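Local coordinates for protein 5-carboxymethyl-2-hydroxymuconate delta-isomerase (Bordetella bronchiseptica, PDB 4JJ9) that probably catalyses the isomerisation of 5-carboxymethyl-2-hydroxymuconate in the homoprotocatechuate catabolic pathway, working as a trimer, at residues Leu29-Gly32 / Asn33-Arg36; Leu38-Gly41 / Ala42-Arg45. All blocks are in the same frame, centred on the assembly; numbering follows the deposited sequence.

In the fold
Two short-range contacts follow one another along the chain and illustrate how a strand is handed over to a helix. Strand 25-31 ends first, and interaction 1 closes the turn at its C-terminal end, where residues 33-36 curl back on Tyr30 and Ser31. Interaction 2 opens only after that turn is complete and forms the first turn of helix 40-51, so the two stand in series and neither nest nor cross. Their centres lie about 11 Å apart, yet they meet: Tyr30 OH packs 3.6 Å from Met40 CG. Together they make the strand-to-helix half of the beta-alpha-beta unit 25-31, 40-51, 69-80, and both touch the third subunit.

Interaction 1 of 2, residues Leu29-Gly32 / Asn33-Arg36; sequences LYSG and NLDR
Tyr30 and Asp35 meet through a hydrogen bond in which the phenol OH donates to Asp35 OD1 at 2.7 Å. The carboxylate comes to the ring's edge and stands almost upright to it, with the planes 83° apart, and it takes the bond on the syn side of OD1, 19° out of the carboxylate plane. Lower on the same ring, Tyr30 CD2 rests 3.8 Å from Leu34 CB, an apolar contact in which the leucine side chain slants across the tyrosine.

A second polar pair involves Ser31, whose OG donates to Asn33 OD1 over 2.7 Å, arriving in the plane of the amide carbonyl. Ser31 OG (chi1 57°) and Asn33 CG each sit between their own backbone N and carbonyl carbon, which keeps each close over its own backbone and lets them meet across a single intervening residue. Ser31 OG is also bonded to Phe98 N, while Asn33 ND2 reaches Tyr96 O and Asp95 OD1; the amide is therefore held at both its oxygen and its nitrogen.

Behind these side chains lies the backbone that positions them. Leu34 N donates to Ser31 O (3.0 Å) and Asp35 N to Gly32 O (3.1 Å), and a water links Gly32 O with Asp35 OD2, so the carboxylate is tethered through both oxygens. His77 of the third subunit packs on Tyr30 and Asp35.

Successive i to i+3 bonds, continued by Arg36 N to Asn33 O, with helical backbone angles from Gly32 through Arg36, make this a run of overlapping turns that ends strand 25-31 and starts the connection of a beta-alpha-beta unit.

Interaction 2 of 2, residues Leu38-Gly41 / Ala42-Arg45; sequences LDMG and AVCR
Apolar contacts are made by Met40, present as selenomethionine, and by Leu38, which both close on Val43. The chain of Met40 leaves with CG opposite the backbone N (chi1 -173°) and then bends at its next two torsions; this curls the selenium back against Val43, with SE 3.8 Å from CB and 3.9 Å from CG1, although the residue's first bond points away from the following turn. Leu38 meets the CG2 branch at about a right angle, its CD2 lying 3.9 Å from Val43 CG2. Val43 is thus clasped by residues from three and five positions earlier.

The charged pair is looser. Asp39 OD2 and Arg45 NH2 form a long salt bridge at 3.7 Å, the carboxylate near the edge of the guanidinium and the two planes 54° apart. A bend at chi3 (-70°) folds the arginine back over the helix start, so that Gly41 O and Ala42 CA lie against one face of its guanidinium. With no side chain at Gly41, the folded arginine comes close to the backbone there.

Capping and backbone bonds start the helix. Asp39 is the N-cap: its OD1 accepts a weak bond from Gly41 N at 3.0 Å, and its carbonyl oxygen receives weak bonds from Ala42 N and Val43 N. Stronger i to i+4 bonds follow, with Cys44 N to Met40 O and Arg45 N to Gly41 O both at 3.0 Å.

The start of helix 40-51 packs on two neighbours: Leu38 and Val43 touch Leu129 of helix 111-135, whereas Met40 and Cys44 face the sheet, touching Ala72 of strand 69-80; Met40 also reaches Ile28 of strand 25-31. His77 and Ala79 of the third subunit pack against this turn as well.

Interaction 1 of 2, residues Leu29-Gly32 / Asn33-Arg36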
ATOM      1  N   LEU A  29      -0.495   2.301   8.095  1.00  8.68           N
ATOM      2  CA  LEU A  29      -1.297   1.078   8.115  1.00  8.87           C
ATOM      3  C   LEU A  29      -1.301   0.595   9.558  1.00  8.93           C
ATOM      4  O   LEU A  29      -0.237   0.358  10.128  1.00  9.31           O
ATOM      5  CB  LEU A  29      -0.679   0.011   7.212  1.00  9.12           C
ATOM      6  CG  LEU A  29      -0.375   0.402   5.767  1.00  9.19           C
ATOM      7  CD1 LEU A  29       0.148  -0.832   5.045  1.00 10.37           C
ATOM      8  CD2 LEU A  29      -1.638   0.939   5.089  1.00 10.20           C
ATOM      9  N   TYR A  30      -2.485   0.456  10.143  1.00  8.10           N
ATOM     10  CA  TYR A  30      -2.579   0.109  11.557  1.00  7.98           C
ATOM     11  C   TYR A  30      -3.744  -0.823  11.860  1.00  7.85           C
ATOM     12  O   TYR A  30      -4.704  -0.907  11.093  1.00  8.01           O
ATOM     13  CB  TYR A  30      -2.634   1.373  12.430  1.00  7.53           C
ATOM     14  CG  TYR A  30      -3.873   2.223  12.267  1.00  7.91           C
ATOM     15  CD1 TYR A  30      -3.995   3.122  11.195  1.00  8.69           C
ATOM     16  CD2 TYR A  30      -4.912   2.152  13.198  1.00  8.11           C
ATOM     17  CE1 TYR A  30      -5.131   3.921  11.056  1.00  8.03           C
ATOM     18  CE2 TYR A  30      -6.043   2.947  13.075  1.00  8.13           C
ATOM     19  CZ  TYR A  30      -6.148   3.824  11.994  1.00  8.33           C
ATOM     20  OH  TYR A  30      -7.275   4.591  11.864  1.00 11.48           O
ATOM     21  N   SER A  31      -3.641  -1.547  12.972  1.00  7.94           N
ATOM     22  CA  SER A  31      -4.723  -2.424  13.399  1.00  8.18           C
ATOM     23  C   SER A  31      -5.940  -1.601  13.863  1.00  8.04           C
ATOM     24  O   SER A  31      -5.800  -0.613  14.589  1.00  7.94           O
ATOM     25  CB  SER A  31      -4.240  -3.382  14.501  1.00  7.92           C
ATOM     26  OG  SER A  31      -3.719  -2.656  15.603  1.00  9.04           O
ATOM     27  N   GLY A  32      -7.128  -2.023  13.433  1.00  8.40           N
ATOM     28  CA  GLY A  32      -8.348  -1.227  13.604  1.00  9.31           C
ATOM     29  C   GLY A  32      -8.706  -0.953  15.053  1.00 10.08           C
ATOM     30  O   GLY A  32      -9.390   0.032  15.350  1.00 10.61           O
ATOM     31  N   ASN A  33      -8.249  -1.819  15.955  1.00 10.50           N
ATOM     32  CA  ASN A  33      -8.495  -1.618  17.388  1.00 11.03           C
ATOM     33  C   ASN A  33      -7.919  -0.316  17.955  1.00 11.64           C
ATOM     34  O   ASN A  33      -8.380   0.172  18.988  1.00 12.07           O
ATOM     35  CB  ASN A  33      -8.050  -2.833  18.228  1.00 11.16           C
ATOM     36  CG  ASN A  33      -6.553  -3.148  18.100  1.00 11.83           C
ATOM     37  OD1 ASN A  33      -5.842  -2.609  17.243  1.00 10.86           O
ATOM     38  ND2 ASN A  33      -6.073  -4.036  18.967  1.00 11.35           N
ATOM     39  N   LEU A  34      -6.918   0.248  17.287  1.00 11.53           N
ATOM     40  CA  LEU A  34      -6.331   1.509  17.744  1.00 12.49           C
ATOM     41  C   LEU A  34      -7.312   2.687  17.664  1.00 13.04           C
ATOM     42  O   LEU A  34      -7.158   3.671  18.379  1.00 13.21           O
ATOM     43  CB  LEU A  34      -5.039   1.828  16.983  1.00 12.43           C
ATOM     44  CG  LEU A  34      -3.906   0.804  17.107  1.00 12.94           C
ATOM     45  CD1 LEU A  34      -2.625   1.370  16.487  1.00 13.88           C
ATOM     46  CD2 LEU A  34      -3.654   0.405  18.553  1.00 14.31           C
ATOM     47  N   ASP A  35      -8.317   2.570  16.799  1.00 13.64           N
ATOM     48  CA  ASP A  35      -9.340   3.613  16.648  1.00 15.07           C
ATOM     49  C   ASP A  35     -10.163   3.799  17.909  1.00 16.17           C
ATOM     50  O   ASP A  35     -10.785   4.839  18.084  1.00 16.51           O
ATOM     51  CB  ASP A  35     -10.283   3.304  15.488  1.00 15.17           C
ATOM     52  CG  ASP A  35      -9.701   3.675  14.154  1.00 15.05           C
ATOM     53  OD1 ASP A  35      -8.824   4.564  14.090  1.00 16.88           O
ATOM     54  OD2 ASP A  35     -10.144   3.077  13.154  1.00 18.68           O
ATOM     55  N   ARG A  36     -10.163   2.783  18.766  1.00 16.99           N
ATOM     56  CA  ARG A  36     -10.811   2.851  20.072  1.00 18.40           C
ATOM     57  C   ARG A  36      -9.991   3.702  21.039  1.00 18.53           C
ATOM     58  O   ARG A  36     -10.541   4.275  21.986  1.00 19.04           O
ATOM     59  CB  ARG A  36     -11.007   1.439  20.639  1.00 18.75           C
ATOM     60  CG  ARG A  36     -11.838   0.529  19.730  1.00 22.08           C
ATOM     61  CD  ARG A  36     -11.855  -0.923  20.184  1.00 27.31           C
ATOM     62  NE  ARG A  36     -13.060  -1.601  19.702  1.00 31.36           N
ATOM     63  CZ  ARG A  36     -13.171  -2.248  18.542  1.00 33.50           C
ATOM     64  NH1 ARG A  36     -12.138  -2.343  17.706  1.00 35.00           N
ATOM     65  NH2 ARG A  36     -14.325  -2.820  18.222  1.00 33.95           N
TER
HETATM   66  O   HOH W   1     -11.455   0.609  13.039  1.00 18.18           O

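Interaction 2 of 2, residues Leu38-Gly41 / Ala42-Arg45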
ATOM      1  N   LEU A  38      -7.442   6.279  20.173  1.00 18.60           N
ATOM      2  CA  LEU A  38      -7.151   7.677  19.818  1.00 18.94           C
ATOM      3  C   LEU A  38      -7.761   8.112  18.500  1.00 18.31           C
ATOM      4  O   LEU A  38      -8.202   7.285  17.700  1.00 17.73           O
ATOM      5  CB  LEU A  38      -5.644   7.991  19.829  1.00 19.93           C
ATOM      6  CG  LEU A  38      -4.585   7.091  19.191  1.00 21.54           C
ATOM      7  CD1 LEU A  38      -4.977   6.576  17.820  1.00 23.46           C
ATOM      8  CD2 LEU A  38      -3.232   7.823  19.138  1.00 22.44           C
ATOM      9  N   ASP A  39      -7.771   9.426  18.298  1.00 17.86           N
ATOM     10  CA  ASP A  39      -8.223  10.034  17.066  1.00 17.72           C
ATOM     11  C   ASP A  39      -7.051  10.042  16.103  1.00 17.50           C
ATOM     12  O   ASP A  39      -6.094  10.802  16.273  1.00 17.44           O
ATOM     13  CB  ASP A  39      -8.710  11.463  17.334  1.00 18.08           C
ATOM     14  CG  ASP A  39      -9.083  12.214  16.062  1.00 18.43           C
ATOM     15  OD1 ASP A  39      -9.246  11.596  14.986  1.00 19.99           O
ATOM     16  OD2 ASP A  39      -9.234  13.444  16.159  1.00 18.49           O
HETATM   17  N   MSE A  40      -7.134   9.179  15.093  1.00 17.10           N
HETATM   18  CA  MSE A  40      -6.041   9.018  14.142  1.00 17.26           C
HETATM   19  C   MSE A  40      -5.937  10.216  13.200  1.00 16.42           C
HETATM   20  O   MSE A  40      -4.875  10.470  12.629  1.00 16.22           O
HETATM   21  CB  MSE A  40      -6.208   7.705  13.375  1.00 18.16           C
HETATM   22  CG  MSE A  40      -5.053   7.324  12.460  1.00 21.52           C
HETATM   23 SE   MSE A  40      -3.284   7.147  13.301  1.00 36.38          SE
HETATM   24  CE  MSE A  40      -3.786   6.464  15.048  1.00 16.34           C
ATOM     25  N   GLY A  41      -7.036  10.954  13.059  1.00 15.40           N
ATOM     26  CA  GLY A  41      -7.036  12.195  12.279  1.00 15.02           C
ATOM     27  C   GLY A  41      -6.085  13.217  12.882  1.00 14.15           C
ATOM     28  O   GLY A  41      -5.337  13.876  12.171  1.00 13.75           O
ATOM     29  N   ALA A  42      -6.114  13.340  14.208  1.00 14.23           N
ATOM     30  CA  ALA A  42      -5.222  14.259  14.910  1.00 13.68           C
ATOM     31  C   ALA A  42      -3.762  13.833  14.748  1.00 13.77           C
ATOM     32  O   ALA A  42      -2.875  14.682  14.644  1.00 13.88           O
ATOM     33  CB  ALA A  42      -5.594  14.341  16.382  1.00 14.22           C
ATOM     34  N   VAL A  43      -3.522  12.520  14.712  1.00 13.23           N
ATOM     35  CA  VAL A  43      -2.174  11.995  14.463  1.00 13.27           C
ATOM     36  C   VAL A  43      -1.696  12.398  13.064  1.00 13.21           C
ATOM     37  O   VAL A  43      -0.563  12.862  12.896  1.00 13.30           O
ATOM     38  CB  VAL A  43      -2.090  10.459  14.667  1.00 13.20           C
ATOM     39  CG1 VAL A  43      -0.725   9.925  14.238  1.00 13.84           C
ATOM     40  CG2 VAL A  43      -2.355  10.092  16.132  1.00 13.31           C
ATOM     41  N   CYS A  44      -2.571  12.246  12.070  1.00 13.10           N
ATOM     42  CA  CYS A  44      -2.233  12.633  10.694  1.00 13.17           C
ATOM     43  C   CYS A  44      -1.871  14.113  10.608  1.00 13.41           C
ATOM     44  O   CYS A  44      -0.872  14.479   9.985  1.00 12.55           O
ATOM     45  CB  CYS A  44      -3.375  12.317   9.730  1.00 12.95           C
ATOM     46  SG  CYS A  44      -3.640  10.545   9.416  1.00 13.85           S
ATOM     47  N   ARG A  45      -2.675  14.955  11.259  1.00 13.90           N
ATOM     48  CA  ARG A  45      -2.430  16.402  11.258  1.00 15.06           C
ATOM     49  C   ARG A  45      -1.103  16.737  11.915  1.00 15.03           C
ATOM     50  O   ARG A  45      -0.329  17.546  11.391  1.00 15.59           O
ATOM     51  CB  ARG A  45      -3.575  17.163  11.941  1.00 15.15           C
ATOM     52  CG  ARG A  45      -4.876  17.146  11.153  1.00 17.62           C
ATOM     53  CD  ARG A  45      -5.925  18.102  11.738  1.00 19.95           C
ATOM     54  NE  ARG A  45      -6.475  17.664  13.028  1.00 22.65           N
ATOM     55  CZ  ARG A  45      -7.416  16.734  13.183  1.00 22.76           C
ATOM     56  NH1 ARG A  45      -7.928  16.098  12.137  1.00 24.06           N
ATOM     57  NH2 ARG A  45      -7.840  16.425  14.400  1.00 24.96           N
TER